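Local coordinates for protein erythromycin dehydratase (Saccharopolyspora erythraea, PDB 3EL6) that probably removes water from a beta-hydroxyacyl intermediate during polyketide assembly by the erythromycin synthase, using a double hotdog fold, at residues I177-D180 / D181-D184. Sequence-based numbering, arbitrary orientation.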
# COMPACT_ATOMS: atom_id res chain seq x y z
N ILE A 177 -46.99 -5.34 8.25
CA ILE A 177 -46.51 -6.63 7.79
C ILE A 177 -46.25 -7.49 9.02
O ILE A 177 -45.34 -7.17 9.82
CB ILE A 177 -45.19 -6.49 6.99
CG1 ILE A 177 -45.37 -5.48 5.84
CG2 ILE A 177 -44.76 -7.87 6.51
CD1 ILE A 177 -44.08 -5.23 4.97
N PRO A 178 -47.06 -8.53 9.23
CA PRO A 178 -46.76 -9.28 10.48
C PRO A 178 -45.39 -10.02 10.38
O PRO A 178 -45.12 -10.63 9.36
CB PRO A 178 -47.90 -10.33 10.54
CG PRO A 178 -49.05 -9.63 9.81
CD PRO A 178 -48.36 -8.93 8.64
N LEU A 179 -44.57 -9.94 11.42
CA LEU A 179 -43.18 -10.48 11.34
C LEU A 179 -42.98 -11.80 12.10
O LEU A 179 -41.89 -12.36 12.13
CB LEU A 179 -42.20 -9.43 11.86
CG LEU A 179 -42.03 -8.19 10.95
CD1 LEU A 179 -41.20 -7.08 11.63
CD2 LEU A 179 -41.44 -8.62 9.62
N ASP A 180 -44.05 -12.33 12.70
CA ASP A 180 -43.92 -13.43 13.66
C ASP A 180 -43.11 -14.64 13.19
O ASP A 180 -42.17 -15.08 13.88
CB ASP A 180 -45.30 -13.80 14.22
CG ASP A 180 -46.12 -12.56 14.51
OD1 ASP A 180 -46.94 -12.13 13.65
OD2 ASP A 180 -45.85 -11.95 15.57
N ASP A 181 -43.42 -15.21 12.05
CA ASP A 181 -42.58 -16.34 11.66
C ASP A 181 -41.62 -15.95 10.53
O ASP A 181 -41.22 -16.79 9.73
CB ASP A 181 -43.43 -17.53 11.24
CG ASP A 181 -44.50 -17.13 10.26
OD1 ASP A 181 -44.13 -16.48 9.23
OD2 ASP A 181 -45.70 -17.45 10.54
N HIS A 182 -41.28 -14.67 10.47
CA HIS A 182 -40.39 -14.21 9.39
C HIS A 182 -39.07 -14.99 9.41
O HIS A 182 -38.67 -15.55 8.40
CB HIS A 182 -40.12 -12.70 9.51
CG HIS A 182 -39.15 -12.19 8.49
ND1 HIS A 182 -39.48 -12.00 7.17
CD2 HIS A 182 -37.82 -11.91 8.59
CE1 HIS A 182 -38.41 -11.58 6.50
NE2 HIS A 182 -37.39 -11.51 7.34
N TYR A 183 -38.40 -15.03 10.57
CA TYR A 183 -37.05 -15.64 10.66
C TYR A 183 -37.13 -17.16 10.65
O TYR A 183 -36.23 -17.85 10.14
CB TYR A 183 -36.26 -15.09 11.87
CG TYR A 183 -35.82 -13.64 11.62
CD1 TYR A 183 -34.82 -13.36 10.68
CD2 TYR A 183 -36.46 -12.58 12.27
CE1 TYR A 183 -34.44 -12.03 10.41
CE2 TYR A 183 -36.09 -11.23 12.00
CZ TYR A 183 -35.07 -10.99 11.07
OH TYR A 183 -34.72 -9.71 10.82
N ASP A 184 -38.24 -17.68 11.20
CA ASP A 184 -38.52 -19.13 11.13
C ASP A 184 -38.66 -19.56 9.69
O ASP A 184 -38.01 -20.51 9.25
CB ASP A 184 -39.80 -19.48 11.90
CG ASP A 184 -39.67 -19.29 13.40
OD1 ASP A 184 -38.55 -19.49 13.93
OD2 ASP A 184 -40.69 -18.94 14.07
O HOH W 1 -39.69 -15.96 13.66
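Leu179 and His182 close a type I beta turn that leads the chain from a loop into helix 182-188. The backbone N of His182 donates to O of Leu179 over 2.9 Å, and its N-H points nearly straight at the oxygen (160°). The donor lies 56° above the carbonyl plane, so it is not on a lone pair.

The two side chains also approach each other. CD2 of Leu179 reaches to 4.3 Å from CB of His182 and comes obliquely to the imidazole. Because CG of His182 stands anti to its own backbone N (chi1 176°), the ring swings past the leucine toward Ser238, Leu239 and Leu200. Leu179 also touches Leu239, which makes a branched aliphatic residue suitable here: it packs against protein while its carbonyl closes the turn. Within the helix start itself, the imidazole turns its CD2 edge to one face of the Tyr183 ring, CD2 of His182 lying 3.6 Å above its plane.

Asp180 and Asp181 occupy the two central positions of the turn, where exposed, polar residues are well placed. They touch through the peptide link and CB of Asp181, which lies 3.5 Å from C of Asp180, while the carboxylates keep apart, OD1 of Asp180 being 6.3 Å from OD2 of Asp181. Asp181 is the N-cap residue, yet its carboxylate makes no capping bond. A water helps instead: it donates to O of Asp180 at 2.6 Å and accepts a weak bond from N of Asp184 at 3.3 Å, bridging turn and first helical turn. The exposed acids Asp180, Asp181 and Asp184 would probably interact favourably with the helix dipole and leave the helix start hydrated, in contrast to a side where leucine and the rings of His182 and Tyr183 pack against the protein.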